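Local coordinates for putative decarboxylase involved in desferrioxamine biosynthesis (Erwinia amylovora, PDB 5O5C), which probably decarboxylates lysine with the help of pyridoxal phosphate in the biosynthesis of the siderophore desferrioxamine, at residues P104-A108 and H109-P113; P201-A204 and A205-V209; N488-A491 and A492-E495. All blocks are in the same frame, centred on the assembly; numbering follows the deposited sequence.

Contact 1 of 3, residues P104-A108 and H109-P113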
loop_
_atom_site.group_PDB
_atom_site.type_symbol
_atom_site.label_atom_id
_atom_site.label_comp_id
_atom_site.label_asym_id
_atom_site.label_seq_id
_atom_site.Cartn_x
_atom_site.Cartn_y
_atom_site.Cartn_z
ATOM N N PRO B 104 15.645 -18.703 -13.276
ATOM C CA PRO B 104 14.799 -19.445 -14.216
ATOM C C PRO B 104 13.939 -20.581 -13.668
ATOM O O PRO B 104 12.902 -20.916 -14.267
ATOM C CB PRO B 104 15.813 -20.023 -15.235
ATOM C CG PRO B 104 17.120 -19.344 -14.967
ATOM C CD PRO B 104 16.903 -18.302 -13.928
ATOM N N LYS B 105 14.339 -21.198 -12.560
ATOM C CA LYS B 105 13.568 -22.335 -12.055
ATOM C C LYS B 105 12.524 -21.968 -10.984
ATOM O O LYS B 105 11.907 -22.881 -10.382
ATOM C CB LYS B 105 14.512 -23.447 -11.620
ATOM C CG LYS B 105 15.247 -24.074 -12.805
ATOM C CD LYS B 105 16.428 -24.938 -12.347
ATOM C CE LYS B 105 16.937 -25.954 -13.344
ATOM N NZ LYS B 105 16.530 -25.746 -14.737
ATOM N N TYR B 106 12.317 -20.652 -10.768
ATOM C CA TYR B 106 11.175 -20.138 -10.041
ATOM C C TYR B 106 10.042 -20.000 -11.043
ATOM O O TYR B 106 10.013 -19.052 -11.823
ATOM C CB TYR B 106 11.413 -18.738 -9.401
ATOM C CG TYR B 106 10.144 -18.299 -8.726
ATOM C CD1 TYR B 106 9.834 -18.792 -7.496
ATOM C CD2 TYR B 106 9.178 -17.522 -9.384
ATOM C CE1 TYR B 106 8.647 -18.518 -6.888
ATOM C CE2 TYR B 106 7.981 -17.200 -8.737
ATOM C CZ TYR B 106 7.746 -17.714 -7.470
ATOM O OH TYR B 106 6.584 -17.495 -6.736
ATOM N N VAL B 107 9.094 -20.919 -10.979
ATOM C CA VAL B 107 8.004 -21.005 -11.946
ATOM C C VAL B 107 6.734 -21.258 -11.141
ATOM O O VAL B 107 5.907 -22.085 -11.556
ATOM C CB VAL B 107 8.230 -22.144 -13.004
ATOM C CG1 VAL B 107 9.170 -21.711 -14.123
ATOM C CG2 VAL B 107 8.765 -23.417 -12.355
ATOM N N ALA B 108 6.579 -20.554 -10.005
ATOM C CA ALA B 108 5.496 -20.835 -9.047
ATOM C C ALA B 108 4.290 -19.905 -9.132
ATOM O O ALA B 108 3.355 -20.260 -9.807
ATOM C CB ALA B 108 6.021 -20.909 -7.639
ATOM N N HIS B 109 4.296 -18.777 -8.420
ATOM C CA HIS B 109 3.179 -17.836 -8.333
ATOM C C HIS B 109 3.425 -16.687 -9.309
ATOM O O HIS B 109 4.315 -16.750 -10.172
ATOM C CB HIS B 109 3.058 -17.268 -6.901
ATOM C CG HIS B 109 2.741 -18.292 -5.855
ATOM N ND1 HIS B 109 1.492 -18.858 -5.726
ATOM C CD2 HIS B 109 3.490 -18.805 -4.847
ATOM C CE1 HIS B 109 1.490 -19.702 -4.710
ATOM N NE2 HIS B 109 2.694 -19.695 -4.166
ATOM N N LEU B 110 2.656 -15.618 -9.152
ATOM C CA LEU B 110 2.759 -14.439 -10.001
ATOM C C LEU B 110 3.800 -13.422 -9.555
ATOM O O LEU B 110 3.503 -12.196 -9.472
ATOM C CB LEU B 110 1.383 -13.805 -10.141
ATOM C CG LEU B 110 0.437 -14.641 -11.019
ATOM C CD1 LEU B 110 -1.003 -14.220 -10.848
ATOM C CD2 LEU B 110 0.791 -14.503 -12.473
ATOM N N ASN B 111 5.015 -13.929 -9.287
ATOM C CA ASN B 111 6.171 -13.091 -8.975
ATOM C C ASN B 111 7.090 -12.952 -10.153
ATOM O O ASN B 111 7.825 -13.870 -10.491
ATOM C CB ASN B 111 6.938 -13.634 -7.786
ATOM C CG ASN B 111 6.048 -13.920 -6.641
ATOM O OD1 ASN B 111 5.746 -15.105 -6.354
ATOM N ND2 ASN B 111 5.541 -12.845 -6.007
ATOM N N CYS B 112 7.067 -11.778 -10.780
ATOM C CA CYS B 112 7.859 -11.533 -11.949
ATOM C C CYS B 112 9.335 -11.201 -11.623
ATOM O O CYS B 112 9.639 -10.556 -10.641
ATOM C CB CYS B 112 7.190 -10.442 -12.792
ATOM S SG CYS B 112 6.888 -8.884 -11.907
ATOM N N PRO B 113 10.261 -11.575 -12.511
ATOM C CA PRO B 113 11.521 -10.826 -12.421
ATOM C C PRO B 113 11.307 -9.345 -12.669
ATOM O O PRO B 113 10.362 -8.918 -13.387
ATOM C CB PRO B 113 12.410 -11.411 -13.527
ATOM C CG PRO B 113 11.608 -12.466 -14.208
ATOM C CD PRO B 113 10.189 -12.436 -13.689
#
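The Tyr106 ring has the backbone N of Ala108 over one face, 3.8 Å above the ring plane and displaced toward the rim, while its hydroxyl meets the edge of the His109 imidazole, near that ring's plane. The chain thus curls round the tyrosine and continues into an inverse gamma turn centred on Leu110, closed by a weak Asn111 N to His109 O bond of 3.0 Å. Tyr106 suits this loop because its phenol is long enough to span the bend: with CG anti to the backbone N (chi1 178°), OH accepts from His109 N at 3.1 Å, with an N-H...O angle of 162°. The same OH donates a weak bond to Asn111 OD1, so the hydroxyl of this buried tyrosine has a partner on each of two residues, one of them held only weakly. The phenol and the amide are turned 56° against each other, and Asn111 CB lies 3.8 Å from Tyr106 CE2. The far ends of both flanking side chains cross the dimer interface, His109 NE2 bonding to Asp136 and Asn111 ND2 to Gln137 of the second subunit. Between them Leu110 touches the cofactor. Nearest of all the side-chain atoms that meet here are Tyr106 OH and Asn111 OD1, 2.6 Å apart.

Contact 2 of 3, residues P201-A204 and A205-V209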
loop_
_atom_site.group_PDB
_atom_site.type_symbol
_atom_site.label_atom_id
_atom_site.label_comp_id
_atom_site.label_asym_id
_atom_site.label_seq_id
_atom_site.Cartn_x
_atom_site.Cartn_y
_atom_site.Cartn_z
ATOM N N PRO B 201 -28.590 1.720 2.190
ATOM C CA PRO B 201 -30.026 1.858 2.183
ATOM C C PRO B 201 -30.706 0.524 2.471
ATOM O O PRO B 201 -30.071 -0.576 2.447
ATOM C CB PRO B 201 -30.314 2.310 0.751
ATOM C CG PRO B 201 -29.315 1.546 -0.042
ATOM C CD PRO B 201 -28.073 1.560 0.824
ATOM N N HIS B 202 -32.004 0.624 2.721
ATOM C CA HIS B 202 -32.784 -0.501 3.200
ATOM C C HIS B 202 -32.571 -1.738 2.350
ATOM O O HIS B 202 -32.330 -2.817 2.900
ATOM C CB HIS B 202 -34.272 -0.105 3.330
ATOM C CG HIS B 202 -34.593 0.623 4.615
ATOM N ND1 HIS B 202 -35.851 0.620 5.188
ATOM C CD2 HIS B 202 -33.808 1.344 5.450
ATOM C CE1 HIS B 202 -35.830 1.328 6.303
ATOM N NE2 HIS B 202 -34.600 1.773 6.487
ATOM N N ASP B 203 -32.591 -1.582 1.021
ATOM C CA ASP B 203 -32.542 -2.727 0.135
ATOM C C ASP B 203 -31.133 -3.247 -0.286
ATOM O O ASP B 203 -31.069 -4.061 -1.186
ATOM C CB ASP B 203 -33.446 -2.487 -1.100
ATOM C CG ASP B 203 -32.866 -1.489 -2.081
ATOM O OD1 ASP B 203 -32.108 -0.587 -1.647
ATOM O OD2 ASP B 203 -33.184 -1.593 -3.289
ATOM N N ALA B 204 -30.052 -2.838 0.386
ATOM C CA ALA B 204 -28.675 -3.354 0.140
ATOM C C ALA B 204 -28.476 -4.859 0.325
ATOM O O ALA B 204 -27.736 -5.537 -0.420
ATOM C CB ALA B 204 -27.657 -2.585 0.980
ATOM N N ALA B 205 -29.143 -5.433 1.303
ATOM C CA ALA B 205 -29.002 -6.860 1.483
ATOM C C ALA B 205 -29.411 -7.653 0.226
ATOM O O ALA B 205 -29.064 -8.807 0.102
ATOM C CB ALA B 205 -29.757 -7.329 2.703
ATOM N N LYS B 206 -30.122 -7.038 -0.719
ATOM C CA LYS B 206 -30.543 -7.776 -1.915
ATOM C C LYS B 206 -29.515 -7.731 -3.036
ATOM O O LYS B 206 -29.579 -8.560 -3.932
ATOM C CB LYS B 206 -31.881 -7.267 -2.407
ATOM C CG LYS B 206 -33.010 -7.329 -1.385
ATOM C CD LYS B 206 -34.216 -6.558 -1.918
ATOM C CE LYS B 206 -35.534 -6.988 -1.305
ATOM N NZ LYS B 206 -36.648 -6.175 -1.895
ATOM N N TRP B 207 -28.552 -6.794 -2.973
ATOM C CA TRP B 207 -27.661 -6.543 -4.104
ATOM C C TRP B 207 -26.769 -7.743 -4.349
ATOM O O TRP B 207 -26.312 -8.385 -3.437
ATOM C CB TRP B 207 -26.822 -5.261 -3.896
ATOM C CG TRP B 207 -27.649 -4.008 -3.735
ATOM C CD1 TRP B 207 -28.963 -3.865 -4.038
ATOM C CD2 TRP B 207 -27.210 -2.741 -3.267
ATOM N NE1 TRP B 207 -29.391 -2.614 -3.734
ATOM C CE2 TRP B 207 -28.336 -1.890 -3.262
ATOM C CE3 TRP B 207 -25.982 -2.235 -2.829
ATOM C CZ2 TRP B 207 -28.273 -0.573 -2.842
ATOM C CZ3 TRP B 207 -25.912 -0.932 -2.418
ATOM C CH2 TRP B 207 -27.059 -0.096 -2.443
ATOM N N ARG B 208 -26.550 -8.066 -5.606
ATOM C CA ARG B 208 -25.741 -9.217 -5.948
ATOM C C ARG B 208 -24.700 -8.858 -6.970
ATOM O O ARG B 208 -24.984 -8.153 -7.913
ATOM C CB ARG B 208 -26.617 -10.386 -6.427
ATOM C CG ARG B 208 -27.437 -11.019 -5.296
ATOM C CD ARG B 208 -26.571 -11.734 -4.253
ATOM N NE ARG B 208 -27.328 -12.360 -3.164
ATOM C CZ ARG B 208 -27.743 -11.751 -2.046
ATOM N NH1 ARG B 208 -27.526 -10.453 -1.823
ATOM N NH2 ARG B 208 -28.407 -12.445 -1.141
ATOM N N VAL B 209 -23.508 -9.399 -6.764
ATOM C CA VAL B 209 -22.372 -9.298 -7.700
ATOM C C VAL B 209 -22.059 -10.664 -8.279
ATOM O O VAL B 209 -22.076 -11.654 -7.581
ATOM C CB VAL B 209 -21.121 -8.745 -7.007
ATOM C CG1 VAL B 209 -19.883 -8.815 -7.892
ATOM C CG2 VAL B 209 -21.404 -7.309 -6.524
#
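Trp207 lays its indole over the backbone of Ala204, so that Ala204 CA sits above one face of the ring system, 3.8 Å from the centroid of the five-membered ring and only 14° off its normal. This is a CH-pi contact, and alanine fits because its small CB can pass beside the six-membered ring without lifting the indole off the main chain. A chi1 of -60° sets Trp207 CG beside its own backbone N and anti to the carbonyl carbon, folding the indole back over the preceding turn. Farther along the ring, Pro201 crosses at about a right angle and brings CG to 3.7 Å from Trp207 CZ2, a rigid apolar partner for the benzo end. The Asp203 carboxylate, turned 82° to the indole, stands near the pyrrole end, with OD2 4.0 Å from Trp207 NE1, too far for a hydrogen bond.

The backbone beneath is wound by successive i to i+3 bonds, the spacing of a 3-10 turn. Lys206 N donates to Asp203 O at 3.2 Å and Trp207 N to Ala204 O at 3.0 Å. Arg208 then reaches back along the chain. Its NH1 grips two carbonyls, Ala205 O at 3.0 Å and Trp207 O at 2.9 Å, the latter lying in the guanidinium plane, which ties the strand's start to the turn before it. Trp185, from helix 170-189, meets the Trp207 ring edge-to-face, and Ile262 packs against it from the adjacent strand. What results is a 3-10 turn running straight into strand 207-212 of the mixed, mainly parallel seven-stranded sheet that marks the large domain of fold type I pyridoxal-phosphate enzymes.

Contact 3 of 3, residues N488-A491 and A492-E495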
loop_
_atom_site.group_PDB
_atom_site.type_symbol
_atom_site.label_atom_id
_atom_site.label_comp_id
_atom_site.label_asym_id
_atom_site.label_seq_id
_atom_site.Cartn_x
_atom_site.Cartn_y
_atom_site.Cartn_z
ATOM N N ASN B 488 13.928 -15.306 -19.852
ATOM C CA ASN B 488 15.219 -15.993 -20.063
ATOM C C ASN B 488 15.113 -17.512 -19.811
ATOM O O ASN B 488 15.991 -18.267 -20.201
ATOM C CB ASN B 488 16.318 -15.400 -19.150
ATOM C CG ASN B 488 16.454 -13.902 -19.270
ATOM O OD1 ASN B 488 16.624 -13.216 -18.268
ATOM N ND2 ASN B 488 16.370 -13.376 -20.492
ATOM N N THR B 489 14.030 -17.947 -19.169
ATOM C CA THR B 489 13.727 -19.361 -18.943
ATOM C C THR B 489 13.620 -20.067 -20.274
ATOM O O THR B 489 12.915 -19.586 -21.154
ATOM C CB THR B 489 12.387 -19.494 -18.192
ATOM O OG1 THR B 489 12.484 -18.798 -16.952
ATOM C CG2 THR B 489 11.935 -20.974 -17.946
ATOM N N THR B 490 14.329 -21.189 -20.415
ATOM C CA THR B 490 14.350 -21.959 -21.649
ATOM C C THR B 490 13.531 -23.258 -21.578
ATOM O O THR B 490 13.066 -23.721 -20.506
ATOM C CB THR B 490 15.800 -22.342 -22.073
ATOM O OG1 THR B 490 16.427 -23.142 -21.059
ATOM C CG2 THR B 490 16.645 -21.097 -22.309
ATOM N N ALA B 491 13.396 -23.847 -22.752
ATOM C CA ALA B 491 12.872 -25.191 -22.921
ATOM C C ALA B 491 13.547 -26.158 -21.956
ATOM O O ALA B 491 12.872 -26.824 -21.172
ATOM C CB ALA B 491 13.050 -25.637 -24.365
ATOM N N ALA B 492 14.876 -26.173 -21.961
ATOM C CA ALA B 492 15.656 -27.040 -21.082
ATOM C C ALA B 492 15.344 -26.853 -19.573
ATOM O O ALA B 492 15.279 -27.810 -18.799
ATOM C CB ALA B 492 17.135 -26.830 -21.348
ATOM N N ASP B 493 15.138 -25.609 -19.164
ATOM C CA ASP B 493 14.714 -25.324 -17.782
ATOM C C ASP B 493 13.362 -25.967 -17.408
ATOM O O ASP B 493 13.232 -26.569 -16.354
ATOM C CB ASP B 493 14.694 -23.816 -17.549
ATOM C CG ASP B 493 16.074 -23.231 -17.541
ATOM O OD1 ASP B 493 16.899 -23.809 -16.823
ATOM O OD2 ASP B 493 16.322 -22.207 -18.222
ATOM N N ILE B 494 12.392 -25.881 -18.294
ATOM C CA ILE B 494 11.082 -26.475 -18.072
ATOM C C ILE B 494 11.261 -27.979 -18.062
ATOM O O ILE B 494 10.744 -28.646 -17.169
ATOM C CB ILE B 494 10.090 -26.131 -19.180
ATOM C CG1 ILE B 494 10.013 -24.655 -19.404
ATOM C CG2 ILE B 494 8.694 -26.732 -18.915
ATOM C CD1 ILE B 494 9.820 -24.347 -20.851
ATOM N N GLU B 495 12.025 -28.507 -19.015
ATOM C CA GLU B 495 12.307 -29.961 -19.044
ATOM C C GLU B 495 12.859 -30.429 -17.709
ATOM O O GLU B 495 12.426 -31.426 -17.189
ATOM C CB GLU B 495 13.308 -30.367 -20.129
ATOM C CG GLU B 495 12.860 -30.215 -21.564
ATOM C CD GLU B 495 14.012 -30.496 -22.530
ATOM O OE1 GLU B 495 14.637 -31.568 -22.399
ATOM O OE2 GLU B 495 14.316 -29.647 -23.394
#
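Thr490 and Asp493 meet where a backbone still extended at Thr490 turns into helix 491-510, and Ile494 N to Thr490 O, 3.2 Å, is an i to i+4 bond of its first turn. Thr490 is the N-cap, and with Asp493, three residues on, it forms a capping box. In one direction the Asp493 carboxylate receives the Thr490 amide: N to OD2 is 3.1 Å with a nearly straight N-H...O angle of 170°, and it uses the anti lone pair of OD2. In the other direction Thr490 OG1 takes a weak bond from Asp493 N at 3.4 Å. The threonine hydroxyl also donates to Asp493 OD2 at 3.0 Å, approaching from above the carboxylate plane, 67° out of it, so that OD2 is held by two donors arriving from different directions.

Thr490 can do this because its chi1 of 60° puts OG1 between the backbone N and the carbonyl carbon, facing the first turn. Threonine suits the cap as a short side chain with a hydroxyl able both to give and to accept. Aspartate suits the third helical position, where its negative charge would be expected to interact favourably with the positive end of the helix dipole; its other oxygen, OD1, makes a salt bridge to Lys105. Just before the cap in sequence, the methyl CG2 of Thr489 lies 4.0 Å from Asp493 CB. Glu495 N donates to Ala491 O at 2.9 Å, the next i to i+4 bond of the helix. The buried Ile494 faces helix 397-420, resting on Leu410, Ala414 and Leu417, and Thr489 joins it against Leu410, so the link from strand 477-483 enters its helix seated on that neighbour.

How the contacts relate
Along the chain the contacts follow in series: 104-113, then 201-209, then 488-495. Contacts 1 and 3 are neighbours in space, with centres about 12 Å apart, although some 375 residues separate them in sequence; Lys105 and Pro104 of the earlier loop touch Thr489, just before helix 491-510, and Asp493 in its first turn. The loop also lies against strands 470-474 and 477-483, so the segment that touches the cofactor packs against the C-terminal four-stranded sheet. Contact 2 lies on the opposite side of the chain's centre, its own centre about 40 Å from that of contact 1 and 50 Å from that of contact 3, at the entry to a strand of the seven-stranded sheet.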